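Local coordinates for putative uncharacterized protein (Chaetomium thermophilum, PDB 4XRI) that probably serves as an importin beta nuclear transport receptor, a flexible HEAT-repeat protein that carries proteinaceous cargo into the nucleus and, as in its family, binds a small GTPase, at residues Q569-S572 against V573-L577; N521-S524 against T525-T528; N512-T515 against V516-P519; E642-A645 against K646-E649. The protein carries 2 engineered substitutions. All coordinates share one frame; numbering follows the deposited sequence.

Contact 1: residues Q569-S572 against V573-L577; sequences QVVS and VEDKL. With GOL (glycerol), chain Q.
The first torsions of Ser572 and Asp575 turn their polar ends onto each other's backbone. Ser572 holds OG between its own N and carbonyl carbon (chi1 67°), and Asp575 swings CG back beside its backbone N (chi1 -70°), turning the carboxylate back toward the loop amides that precede helix 573-597. Ser572 OG then accepts a fairly straight bond from Asp575 N at 3.1 Å. In return, Asp575 OD1 takes Ser572 N at 3.2 Å, approached from above the carboxylate plane (47° out of it). Asp575 OD1 also accepts Val571 N at 3.2 Å, on its anti lone pair, so two successive loop amides grip one oxygen and limit rotation of the carboxylate. With an alanine at Asp575, the Val571 and Ser572 amides would probably be left without this shared acceptor, and the loop freer to move against the helix. Val570 CG1 packs alongside at 3.9 Å from Asp575 CB, the two side chains sliding past each other in opposite directions. Lys576 N reaches Ser572 O at 3.2 Å, while its ammonium group is directed to Glu580 in a salt bridge. A water lies 2.7 Å from Ser572 OG and donates to Glu574 OE1, with a weak further bond to Asp575 OD2. A glycerol, probably from the crystallisation liquor, donates through O3 to Asp575 O at 2.9 Å. The reciprocal pairing of Ser572 and Asp575 across the first helical turn is a capping box.

Contact 2: residues N521-S524 against T525-T528; sequences NGDS and TVRT
Ser524, Arg527 and Asp523 carry most of this local contact at the start of helix 524-539. Asp523, just ahead of the helix, directs CG away from its backbone N (chi1 -168°), which sets OD2 beside the first turn. Asp523 OD2 accepts from Thr525 N at 2.9 Å, on the anti side and somewhat out of the carboxylate plane, and takes a weak, longer bond from Val526 N at 3.4 Å. The CB of Asp523 also meets Val526 CG2 at 3.7 Å, the two side chains crossing at about a right angle. Asp523 O receives Arg527 N at 3.0 Å in a nearly straight bond, opening the helical series that Ser524 O continues by accepting Thr528 N.

Arg527 runs back along the loop with a bend about its CG-CD bond, which lays its NH1 3.4 Å from Ser524 CA. Its NH2 donates to Pro519 O, so the guanidinium of the buried Arg527 ties the helix to the preceding loop. Two waters join the polar ends: one lies 3.2 Å from Ser524 OG and accepts from Arg527 NH1 at 2.9 Å, and the other, 2.8 Å from Ser524 OG, also bonds to Thr528 OG1. Ser524 and Thr528 in addition touch Asp581 and Ser585 of helix 573-597. With its carboxylate folded over the first amides, Asp523 is a classic aspartate N-cap.

Contact 3: residues N512-T515 against V516-P519; sequences NLLT and VTAP
Hydrogen bonds join Thr517 to Leu513. Thr517 OG1 donates to Leu513 O at 2.7 Å, in the carbonyl plane and on a lone pair, because chi1 of 52° tucks the hydroxyl back toward the helix. Thr517 N also reaches Leu513 O, at 3.2 Å and tilted from the plane, so this oxygen has two donors from one residue. Thr517 OG1 is also bonded by NH1 of Arg559, whose NH2 donates to Leu514 O. With a valine in place of Thr517, Leu513 O would probably lose its shorter bond and Arg559 NH1 an acceptor.

This is the C-terminal end of helix 503-516 in an all-helical HEAT-repeat solenoid. Val516 N makes a regular bond to Asn512 O at 3.1 Å, and Ala518 N donates to Thr515 O at 3.2 Å, from far above the carbonyl plane, a three-residue step. Pro519 has no amide hydrogen to offer, and its CD sits 3.4 Å from that same Thr515 O.

In a close van der Waals contact of methyl with carbonyl oxygen, Val516 CG1 lies 3.2 Å from Leu513 O. Val516 and Thr517 also pack on Ala530 of helix 524-539, and Leu513 reaches Phe467 and Leu470 of helix 455-472.

Contact 4: residues E642-A645 against K646-E649; sequences EEFA and KYME
A turn of 3-10 character leading into helix 648-660 brings Phe644, Tyr647 and Met648 together in an edge-to-face aromatic pair with a Met-aromatic contact beside it. The edge of Tyr647 is directed at the face of Phe644, offset, with ring planes at 63° and centroids 5.5 Å apart; CD1 of Tyr647 comes within 3.6 Å of Phe644 CD1. Phe644 extends with CG anti to its backbone N (chi1 -178°), which brings its ring to the edge of Tyr647. Met648, bent at its second and third torsions, lays SD obliquely 3.9 Å from Phe644 CE2, and both side chains pack on Leu682 of helix 665-682. In the backbone, Tyr647 N donates to Phe644 O at 2.9 Å and Met648 N to Ala645 O at 3.1 Å. A water donates to Ala645 O at 2.8 Å and accepts from Glu649 N, bridging the two.

Lys646 CG covers the centre of one face of the Tyr647 ring, 3.8 Å above its plane. Beyond it, Lys646 NZ and Tyr647 OH both reach Asp606 OD1, by a salt bridge and a hydrogen bond; two donors on one oxygen probably stabilise the charged carboxylate and help fix the rotation of the tyrosine ring.

Along the chain the order is contact 3, contact 2, contact 1, contact 4, all within the importin beta-1-like repeat region. Contacts 3 and 2 mark the end of helix 503-516 and the start of helix 524-539; their centres are about 10 Å apart, and besides Arg527 they meet through Val516 and Val526. Contact 1 opens helix 573-597 about 15 Å from contact 2, centre to centre, without touching it, although that helix packs on helix 524-539. Contact 4, leading into helix 648-660, stands apart, its centre about 34 Å from those of contacts 1 and 3. Each contact shapes a turn between successive helices of this flexible solenoid.

Contact 1: residues Q569-S572 against V573-L577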
ATOM      1  N   GLN A 569     -33.237  -8.329  12.472  1.00 57.85           N
ATOM      2  CA  GLN A 569     -33.062  -8.110  13.904  1.00 55.19           C
ATOM      3  C   GLN A 569     -32.020  -7.043  14.215  1.00 47.48           C
ATOM      4  O   GLN A 569     -31.816  -6.691  15.378  1.00 54.62           O
ATOM      5  CB  GLN A 569     -32.672  -9.415  14.591  1.00 63.50           C
ATOM      6  CG  GLN A 569     -33.648 -10.555  14.363  1.00 68.18           C
ATOM      7  CD  GLN A 569     -33.190 -11.850  15.005  1.00 75.49           C
ATOM      8  OE1 GLN A 569     -32.251 -11.866  15.800  1.00 80.05           O
ATOM      9  NE2 GLN A 569     -33.855 -12.946  14.662  1.00 77.05           N
ATOM     10  N   VAL A 570     -31.364  -6.538  13.174  1.00 48.81           N
ATOM     11  CA  VAL A 570     -30.337  -5.509  13.329  1.00 48.05           C
ATOM     12  C   VAL A 570     -30.901  -4.247  13.977  1.00 50.89           C
ATOM     13  O   VAL A 570     -31.948  -3.740  13.564  1.00 50.20           O
ATOM     14  CB  VAL A 570     -29.697  -5.139  11.973  1.00 39.96           C
ATOM     15  CG1 VAL A 570     -28.817  -3.902  12.112  1.00 35.24           C
ATOM     16  CG2 VAL A 570     -28.889  -6.314  11.429  1.00 36.53           C
ATOM     17  N   VAL A 571     -30.210  -3.757  15.004  1.00 42.39           N
ATOM     18  CA  VAL A 571     -30.602  -2.528  15.685  1.00 38.05           C
ATOM     19  C   VAL A 571     -29.432  -1.554  15.733  1.00 41.11           C
ATOM     20  O   VAL A 571     -29.532  -0.418  15.259  1.00 45.11           O
ATOM     21  CB  VAL A 571     -31.083  -2.802  17.119  1.00 45.29           C
ATOM     22  CG1 VAL A 571     -31.388  -1.497  17.845  1.00 44.23           C
ATOM     23  CG2 VAL A 571     -32.301  -3.713  17.113  1.00 36.73           C
ATOM     24  N   SER A 572     -28.325  -2.005  16.316  1.00 42.51           N
ATOM     25  CA  SER A 572     -27.134  -1.179  16.453  1.00 46.74           C
ATOM     26  C   SER A 572     -26.246  -1.261  15.218  1.00 44.48           C
ATOM     27  O   SER A 572     -26.419  -2.152  14.379  1.00 38.08           O
ATOM     28  CB  SER A 572     -26.345  -1.597  17.693  1.00 44.82           C
ATOM     29  OG  SER A 572     -25.802  -2.908  17.547  1.00 42.26           O
ATOM     30  N   VAL A 573     -25.320  -0.311  15.100  1.00 44.54           N
ATOM     31  CA  VAL A 573     -24.350  -0.313  14.013  1.00 46.51           C
ATOM     32  C   VAL A 573     -23.445  -1.538  14.133  1.00 53.05           C
ATOM     33  O   VAL A 573     -23.003  -2.100  13.123  1.00 52.26           O
ATOM     34  CB  VAL A 573     -23.509   0.984  14.006  1.00 53.64           C
ATOM     35  CG1 VAL A 573     -22.383   0.908  12.973  1.00 56.91           C
ATOM     36  CG2 VAL A 573     -24.400   2.188  13.717  1.00 53.06           C
ATOM     37  N   GLU A 574     -23.189  -1.959  15.370  1.00 48.82           N
ATOM     38  CA  GLU A 574     -22.408  -3.165  15.609  1.00 47.10           C
ATOM     39  C   GLU A 574     -23.109  -4.396  15.051  1.00 36.59           C
ATOM     40  O   GLU A 574     -22.476  -5.237  14.420  1.00 43.27           O
ATOM     41  CB  GLU A 574     -22.145  -3.366  17.097  1.00 51.75           C
ATOM     42  CG  GLU A 574     -21.230  -4.550  17.377  1.00 67.43           C
ATOM     43  CD  GLU A 574     -21.430  -5.156  18.751  1.00 80.94           C
ATOM     44  OE1 GLU A 574     -22.510  -4.953  19.339  1.00 85.98           O
ATOM     45  OE2 GLU A 574     -20.501  -5.833  19.241  1.00 77.78           O
ATOM     46  N   ASP A 575     -24.412  -4.501  15.304  1.00 33.74           N
ATOM     47  CA  ASP A 575     -25.232  -5.569  14.735  1.00 44.82           C
ATOM     48  C   ASP A 575     -25.044  -5.630  13.229  1.00 40.20           C
ATOM     49  O   ASP A 575     -24.815  -6.695  12.658  1.00 38.59           O
ATOM     50  CB  ASP A 575     -26.717  -5.361  15.055  1.00 47.42           C
ATOM     51  CG  ASP A 575     -27.041  -5.584  16.518  1.00 54.45           C
ATOM     52  OD1 ASP A 575     -28.095  -5.088  16.969  1.00 46.20           O
ATOM     53  OD2 ASP A 575     -26.251  -6.256  17.213  1.00 57.88           O
ATOM     54  N   LYS A 576     -25.142  -4.462  12.605  1.00 41.48           N
ATOM     55  CA  LYS A 576     -24.998  -4.305  11.165  1.00 39.55           C
ATOM     56  C   LYS A 576     -23.636  -4.784  10.665  1.00 38.99           C
ATOM     57  O   LYS A 576     -23.553  -5.544   9.703  1.00 37.20           O
ATOM     58  CB  LYS A 576     -25.223  -2.839  10.795  1.00 38.30           C
ATOM     59  CG  LYS A 576     -25.029  -2.484   9.340  1.00 43.51           C
ATOM     60  CD  LYS A 576     -25.434  -1.033   9.115  1.00 50.30           C
ATOM     61  CE  LYS A 576     -24.790  -0.444   7.874  1.00 53.82           C
ATOM     62  NZ  LYS A 576     -25.246  -1.122   6.630  1.00 50.44           N
ATOM     63  N   LEU A 577     -22.575  -4.343  11.335  1.00 40.45           N
ATOM     64  CA  LEU A 577     -21.215  -4.734  10.973  1.00 37.72           C
ATOM     65  C   LEU A 577     -20.989  -6.237  11.107  1.00 38.95           C
ATOM     66  O   LEU A 577     -20.400  -6.864  10.228  1.00 41.54           O
ATOM     67  CB  LEU A 577     -20.195  -3.983  11.834  1.00 46.03           C
ATOM     68  CG  LEU A 577     -19.543  -2.743  11.218  1.00 69.20           C
ATOM     69  CD1 LEU A 577     -18.641  -3.138  10.058  1.00 75.04           C
ATOM     70  CD2 LEU A 577     -20.596  -1.741  10.771  1.00 70.72           C
TER
HETATM   71  C1  GOL Q 916     -28.202 -10.517  16.345  1.00 77.20           C
HETATM   72  O1  GOL Q 916     -29.450 -10.006  16.756  1.00 79.63           O
HETATM   73  C2  GOL Q 916     -27.792  -9.853  15.037  1.00 74.79           C
HETATM   74  O2  GOL Q 916     -28.568  -8.693  14.842  1.00 74.05           O
HETATM   75  C3  GOL Q 916     -26.317  -9.474  15.106  1.00 67.69           C
HETATM   76  O3  GOL Q 916     -25.842  -9.195  13.808  1.00 61.94           O
HETATM   77  O   HOH W   1     -25.151  -4.206  19.766  1.00 53.05           O

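Contact 2: residues N521-S524 against T525-T528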
ATOM      1  N   ASN A 521     -22.548 -16.083  18.375  1.00 86.03           N
ATOM      2  CA  ASN A 521     -22.067 -15.200  19.432  1.00 89.57           C
ATOM      3  C   ASN A 521     -20.567 -15.297  19.684  1.00 86.36           C
ATOM      4  O   ASN A 521     -20.045 -14.647  20.591  1.00 89.46           O
ATOM      5  CB  ASN A 521     -22.811 -15.490  20.736  1.00 95.61           C
ATOM      6  CG  ASN A 521     -24.131 -14.762  20.826  1.00 98.78           C
ATOM      7  OD1 ASN A 521     -24.276 -13.654  20.311  1.00 98.12           O
ATOM      8  ND2 ASN A 521     -25.104 -15.379  21.484  1.00101.83           N
ATOM      9  N   GLY A 522     -19.873 -16.102  18.887  1.00 85.53           N
ATOM     10  CA  GLY A 522     -18.431 -16.219  19.007  1.00 80.27           C
ATOM     11  C   GLY A 522     -17.751 -14.919  18.626  1.00 74.83           C
ATOM     12  O   GLY A 522     -18.411 -13.969  18.205  1.00 76.93           O
ATOM     13  N   ASP A 523     -16.433 -14.863  18.778  1.00 67.21           N
ATOM     14  CA  ASP A 523     -15.697 -13.675  18.370  1.00 65.32           C
ATOM     15  C   ASP A 523     -15.796 -13.517  16.857  1.00 63.95           C
ATOM     16  O   ASP A 523     -15.463 -14.432  16.104  1.00 59.35           O
ATOM     17  CB  ASP A 523     -14.234 -13.749  18.808  1.00 67.09           C
ATOM     18  CG  ASP A 523     -13.518 -12.422  18.664  1.00 77.46           C
ATOM     19  OD1 ASP A 523     -13.289 -11.750  19.692  1.00 81.30           O
ATOM     20  OD2 ASP A 523     -13.192 -12.045  17.521  1.00 78.89           O
ATOM     21  N   SER A 524     -16.273 -12.354  16.425  1.00 65.02           N
ATOM     22  CA  SER A 524     -16.495 -12.092  15.008  1.00 61.81           C
ATOM     23  C   SER A 524     -15.208 -12.199  14.200  1.00 56.94           C
ATOM     24  O   SER A 524     -15.220 -12.656  13.058  1.00 52.79           O
ATOM     25  CB  SER A 524     -17.120 -10.709  14.813  1.00 64.51           C
ATOM     26  OG  SER A 524     -17.296 -10.423  13.435  1.00 69.04           O
ATOM     27  N   THR A 525     -14.098 -11.780  14.800  1.00 53.54           N
ATOM     28  CA  THR A 525     -12.808 -11.801  14.122  1.00 54.88           C
ATOM     29  C   THR A 525     -12.318 -13.233  13.916  1.00 51.87           C
ATOM     30  O   THR A 525     -11.699 -13.547  12.900  1.00 52.28           O
ATOM     31  CB  THR A 525     -11.751 -10.999  14.909  1.00 52.25           C
ATOM     32  OG1 THR A 525     -12.218  -9.660  15.109  1.00 56.02           O
ATOM     33  CG2 THR A 525     -10.429 -10.960  14.156  1.00 49.20           C
ATOM     34  N   VAL A 526     -12.598 -14.100  14.884  1.00 46.18           N
ATOM     35  CA  VAL A 526     -12.230 -15.508  14.772  1.00 48.79           C
ATOM     36  C   VAL A 526     -13.088 -16.189  13.713  1.00 44.88           C
ATOM     37  O   VAL A 526     -12.594 -16.981  12.909  1.00 47.30           O
ATOM     38  CB  VAL A 526     -12.391 -16.252  16.113  1.00 50.18           C
ATOM     39  CG1 VAL A 526     -12.098 -17.736  15.939  1.00 48.90           C
ATOM     40  CG2 VAL A 526     -11.477 -15.647  17.162  1.00 54.34           C
ATOM     41  N   ARG A 527     -14.378 -15.872  13.726  1.00 45.06           N
ATOM     42  CA  ARG A 527     -15.311 -16.374  12.726  1.00 46.66           C
ATOM     43  C   ARG A 527     -14.833 -16.039  11.317  1.00 43.61           C
ATOM     44  O   ARG A 527     -14.790 -16.902  10.440  1.00 48.96           O
ATOM     45  CB  ARG A 527     -16.706 -15.790  12.957  1.00 52.93           C
ATOM     46  CG  ARG A 527     -17.734 -16.238  11.931  1.00 56.78           C
ATOM     47  CD  ARG A 527     -19.071 -15.537  12.114  1.00 59.53           C
ATOM     48  NE  ARG A 527     -19.625 -15.750  13.448  1.00 69.51           N
ATOM     49  CZ  ARG A 527     -19.783 -14.790  14.354  1.00 67.97           C
ATOM     50  NH1 ARG A 527     -19.435 -13.543  14.068  1.00 67.77           N
ATOM     51  NH2 ARG A 527     -20.296 -15.077  15.542  1.00 68.51           N
ATOM     52  N   THR A 528     -14.468 -14.776  11.117  1.00 42.27           N
ATOM     53  CA  THR A 528     -13.996 -14.290   9.826  1.00 42.35           C
ATOM     54  C   THR A 528     -12.713 -14.987   9.391  1.00 44.25           C
ATOM     55  O   THR A 528     -12.594 -15.444   8.251  1.00 42.36           O
ATOM     56  CB  THR A 528     -13.748 -12.771   9.863  1.00 42.20           C
ATOM     57  OG1 THR A 528     -14.986 -12.091  10.095  1.00 41.80           O
ATOM     58  CG2 THR A 528     -13.154 -12.293   8.548  1.00 40.92           C
TER
HETATM   59  O   HOH W   2     -19.480 -11.892  11.640  1.00 49.20           O
HETATM   60  O   HOH W   3     -15.282  -9.598  11.749  1.00 59.32           O

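Contact 3: residues N512-T515 against V516-P519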
ATOM      1  N   ASN A 512     -14.104 -29.026  11.585  1.00 47.18           N
ATOM      2  CA  ASN A 512     -13.567 -28.151  12.624  1.00 48.62           C
ATOM      3  C   ASN A 512     -13.857 -26.677  12.355  1.00 48.78           C
ATOM      4  O   ASN A 512     -14.242 -25.931  13.257  1.00 44.08           O
ATOM      5  CB  ASN A 512     -12.059 -28.356  12.772  1.00 42.90           C
ATOM      6  CG  ASN A 512     -11.711 -29.696  13.395  1.00 52.86           C
ATOM      7  OD1 ASN A 512     -12.562 -30.351  14.001  1.00 55.61           O
ATOM      8  ND2 ASN A 512     -10.455 -30.109  13.250  1.00 39.05           N
ATOM      9  N   LEU A 513     -13.671 -26.266  11.105  1.00 45.95           N
ATOM     10  CA  LEU A 513     -13.880 -24.878  10.717  1.00 46.88           C
ATOM     11  C   LEU A 513     -15.358 -24.508  10.755  1.00 43.53           C
ATOM     12  O   LEU A 513     -15.713 -23.385  11.105  1.00 45.08           O
ATOM     13  CB  LEU A 513     -13.298 -24.629   9.326  1.00 45.07           C
ATOM     14  CG  LEU A 513     -11.773 -24.717   9.279  1.00 45.24           C
ATOM     15  CD1 LEU A 513     -11.278 -24.807   7.848  1.00 38.63           C
ATOM     16  CD2 LEU A 513     -11.159 -23.516   9.987  1.00 40.64           C
ATOM     17  N   LEU A 514     -16.216 -25.459  10.397  1.00 44.85           N
ATOM     18  CA  LEU A 514     -17.658 -25.250  10.479  1.00 42.28           C
ATOM     19  C   LEU A 514     -18.121 -25.198  11.931  1.00 50.30           C
ATOM     20  O   LEU A 514     -19.097 -24.518  12.255  1.00 48.79           O
ATOM     21  CB  LEU A 514     -18.409 -26.350   9.721  1.00 45.00           C
ATOM     22  CG  LEU A 514     -18.512 -26.181   8.204  1.00 52.67           C
ATOM     23  CD1 LEU A 514     -19.148 -27.401   7.560  1.00 51.07           C
ATOM     24  CD2 LEU A 514     -19.293 -24.924   7.868  1.00 47.06           C
ATOM     25  N   THR A 515     -17.409 -25.906  12.805  1.00 48.96           N
ATOM     26  CA  THR A 515     -17.751 -25.930  14.222  1.00 46.64           C
ATOM     27  C   THR A 515     -17.441 -24.595  14.886  1.00 43.13           C
ATOM     28  O   THR A 515     -18.268 -24.047  15.611  1.00 45.16           O
ATOM     29  CB  THR A 515     -16.997 -27.047  14.968  1.00 52.32           C
ATOM     30  OG1 THR A 515     -17.299 -28.314  14.370  1.00 46.22           O
ATOM     31  CG2 THR A 515     -17.390 -27.070  16.440  1.00 53.86           C
ATOM     32  N   VAL A 516     -16.252 -24.067  14.621  1.00 44.92           N
ATOM     33  CA  VAL A 516     -15.805 -22.831  15.253  1.00 46.99           C
ATOM     34  C   VAL A 516     -16.562 -21.613  14.712  1.00 49.66           C
ATOM     35  O   VAL A 516     -16.695 -20.601  15.401  1.00 43.97           O
ATOM     36  CB  VAL A 516     -14.276 -22.635  15.072  1.00 53.21           C
ATOM     37  CG1 VAL A 516     -13.918 -22.442  13.611  1.00 46.32           C
ATOM     38  CG2 VAL A 516     -13.769 -21.472  15.915  1.00 56.28           C
ATOM     39  N   THR A 517     -17.077 -21.716  13.490  1.00 50.67           N
ATOM     40  CA  THR A 517     -17.849 -20.622  12.901  1.00 48.16           C
ATOM     41  C   THR A 517     -19.341 -20.746  13.206  1.00 48.35           C
ATOM     42  O   THR A 517     -20.129 -19.855  12.883  1.00 53.30           O
ATOM     43  CB  THR A 517     -17.670 -20.550  11.367  1.00 46.76           C
ATOM     44  OG1 THR A 517     -17.931 -21.835  10.788  1.00 43.97           O
ATOM     45  CG2 THR A 517     -16.260 -20.112  11.005  1.00 40.20           C
ATOM     46  N   ALA A 518     -19.720 -21.856  13.832  1.00 44.14           N
ATOM     47  CA  ALA A 518     -21.126 -22.151  14.115  1.00 56.15           C
ATOM     48  C   ALA A 518     -21.819 -21.188  15.095  1.00 67.77           C
ATOM     49  O   ALA A 518     -22.966 -20.807  14.854  1.00 66.59           O
ATOM     50  CB  ALA A 518     -21.259 -23.581  14.624  1.00 57.33           C
ATOM     51  N   PRO A 519     -21.152 -20.802  16.205  1.00 67.26           N
ATOM     52  CA  PRO A 519     -21.866 -19.896  17.111  1.00 72.09           C
ATOM     53  C   PRO A 519     -22.188 -18.551  16.472  1.00 75.40           C
ATOM     54  O   PRO A 519     -21.397 -18.036  15.685  1.00 77.59           O
ATOM     55  CB  PRO A 519     -20.884 -19.716  18.279  1.00 70.21           C
ATOM     56  CG  PRO A 519     -20.011 -20.907  18.230  1.00 69.15           C
ATOM     57  CD  PRO A 519     -19.858 -21.218  16.774  1.00 67.61           C
TER

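Contact 4: residues E642-A645 against K646-E649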
ATOM      1  N   GLU A 642     -23.518 -20.817 -20.442  1.00 43.56           N
ATOM      2  CA  GLU A 642     -24.798 -20.512 -21.088  1.00 42.20           C
ATOM      3  C   GLU A 642     -25.997 -20.925 -20.232  1.00 35.22           C
ATOM      4  O   GLU A 642     -27.093 -20.391 -20.391  1.00 42.12           O
ATOM      5  CB  GLU A 642     -24.889 -21.182 -22.462  1.00 43.31           C
ATOM      6  CG  GLU A 642     -24.411 -22.623 -22.502  1.00 64.84           C
ATOM      7  CD  GLU A 642     -22.902 -22.732 -22.621  1.00 75.42           C
ATOM      8  OE1 GLU A 642     -22.337 -23.737 -22.138  1.00 78.15           O
ATOM      9  OE2 GLU A 642     -22.284 -21.808 -23.193  1.00 74.24           O
ATOM     10  N   GLU A 643     -25.784 -21.865 -19.317  1.00 35.44           N
ATOM     11  CA  GLU A 643     -26.824 -22.268 -18.374  1.00 44.88           C
ATOM     12  C   GLU A 643     -27.183 -21.133 -17.414  1.00 45.81           C
ATOM     13  O   GLU A 643     -28.247 -21.147 -16.795  1.00 50.99           O
ATOM     14  CB  GLU A 643     -26.384 -23.500 -17.577  1.00 47.97           C
ATOM     15  CG  GLU A 643     -27.199 -24.747 -17.867  1.00 68.39           C
ATOM     16  CD  GLU A 643     -27.073 -25.790 -16.770  1.00 74.20           C
ATOM     17  OE1 GLU A 643     -26.009 -26.441 -16.682  1.00 72.77           O
ATOM     18  OE2 GLU A 643     -28.039 -25.954 -15.991  1.00 72.18           O
ATOM     19  N   PHE A 644     -26.293 -20.153 -17.301  1.00 47.04           N
ATOM     20  CA  PHE A 644     -26.502 -19.017 -16.408  1.00 37.80           C
ATOM     21  C   PHE A 644     -27.521 -18.030 -16.978  1.00 41.90           C
ATOM     22  O   PHE A 644     -28.079 -17.213 -16.247  1.00 33.79           O
ATOM     23  CB  PHE A 644     -25.171 -18.307 -16.137  1.00 39.61           C
ATOM     24  CG  PHE A 644     -25.276 -17.155 -15.179  1.00 38.74           C
ATOM     25  CD1 PHE A 644     -25.226 -17.369 -13.813  1.00 38.27           C
ATOM     26  CD2 PHE A 644     -25.415 -15.857 -15.647  1.00 33.86           C
ATOM     27  CE1 PHE A 644     -25.316 -16.311 -12.929  1.00 35.68           C
ATOM     28  CE2 PHE A 644     -25.513 -14.798 -14.768  1.00 37.93           C
ATOM     29  CZ  PHE A 644     -25.460 -15.026 -13.407  1.00 37.85           C
ATOM     30  N   ALA A 645     -27.766 -18.126 -18.282  1.00 39.93           N
ATOM     31  CA  ALA A 645     -28.651 -17.202 -18.990  1.00 33.99           C
ATOM     32  C   ALA A 645     -30.032 -17.062 -18.351  1.00 34.76           C
ATOM     33  O   ALA A 645     -30.647 -15.998 -18.422  1.00 40.54           O
ATOM     34  CB  ALA A 645     -28.800 -17.639 -20.436  1.00 44.56           C
ATOM     35  N   LYS A 646     -30.512 -18.131 -17.721  1.00 32.93           N
ATOM     36  CA  LYS A 646     -31.846 -18.119 -17.125  1.00 36.81           C
ATOM     37  C   LYS A 646     -31.954 -17.175 -15.928  1.00 38.51           C
ATOM     38  O   LYS A 646     -33.058 -16.828 -15.504  1.00 41.52           O
ATOM     39  CB  LYS A 646     -32.261 -19.533 -16.702  1.00 40.70           C
ATOM     40  CG  LYS A 646     -31.374 -20.186 -15.651  1.00 47.90           C
ATOM     41  CD  LYS A 646     -32.081 -21.388 -15.038  1.00 51.25           C
ATOM     42  CE  LYS A 646     -31.117 -22.350 -14.376  1.00 58.98           C
ATOM     43  NZ  LYS A 646     -31.839 -23.474 -13.716  1.00 66.52           N
ATOM     44  N   TYR A 647     -30.815 -16.752 -15.390  1.00 33.73           N
ATOM     45  CA  TYR A 647     -30.807 -15.851 -14.238  1.00 38.89           C
ATOM     46  C   TYR A 647     -30.712 -14.386 -14.648  1.00 39.84           C
ATOM     47  O   TYR A 647     -30.779 -13.494 -13.803  1.00 39.73           O
ATOM     48  CB  TYR A 647     -29.648 -16.187 -13.296  1.00 38.05           C
ATOM     49  CG  TYR A 647     -29.643 -17.625 -12.843  1.00 37.70           C
ATOM     50  CD1 TYR A 647     -28.576 -18.464 -13.138  1.00 38.60           C
ATOM     51  CD2 TYR A 647     -30.715 -18.149 -12.135  1.00 38.36           C
ATOM     52  CE1 TYR A 647     -28.573 -19.784 -12.729  1.00 40.43           C
ATOM     53  CE2 TYR A 647     -30.722 -19.467 -11.726  1.00 40.55           C
ATOM     54  CZ  TYR A 647     -29.648 -20.278 -12.023  1.00 40.85           C
ATOM     55  OH  TYR A 647     -29.650 -21.591 -11.620  1.00 43.99           O
ATOM     56  N   MET A 648     -30.563 -14.141 -15.945  1.00 35.84           N
ATOM     57  CA  MET A 648     -30.316 -12.790 -16.433  1.00 37.70           C
ATOM     58  C   MET A 648     -31.526 -11.872 -16.293  1.00 42.76           C
ATOM     59  O   MET A 648     -31.366 -10.674 -16.086  1.00 39.03           O
ATOM     60  CB  MET A 648     -29.858 -12.828 -17.893  1.00 42.48           C
ATOM     61  CG  MET A 648     -28.408 -13.272 -18.061  1.00 37.10           C
ATOM     62  SD  MET A 648     -27.254 -12.227 -17.139  1.00 42.99           S
ATOM     63  CE  MET A 648     -27.345 -10.699 -18.070  1.00 52.84           C
ATOM     64  N   GLU A 649     -32.732 -12.418 -16.406  1.00 41.42           N
ATOM     65  CA  GLU A 649     -33.929 -11.591 -16.273  1.00 46.92           C
ATOM     66  C   GLU A 649     -34.002 -10.973 -14.879  1.00 40.91           C
ATOM     67  O   GLU A 649     -34.308  -9.790 -14.723  1.00 39.57           O
ATOM     68  CB  GLU A 649     -35.196 -12.400 -16.557  1.00 50.57           C
ATOM     69  CG  GLU A 649     -36.465 -11.560 -16.545  1.00 59.96           C
ATOM     70  CD  GLU A 649     -37.698 -12.338 -16.961  1.00 70.65           C
ATOM     71  OE1 GLU A 649     -37.556 -13.513 -17.360  1.00 74.52           O
ATOM     72  OE2 GLU A 649     -38.810 -11.773 -16.888  1.00 70.54           O
TER
HETATM   73  O   HOH W   4     -33.232 -14.847 -18.096  1.00 46.04           O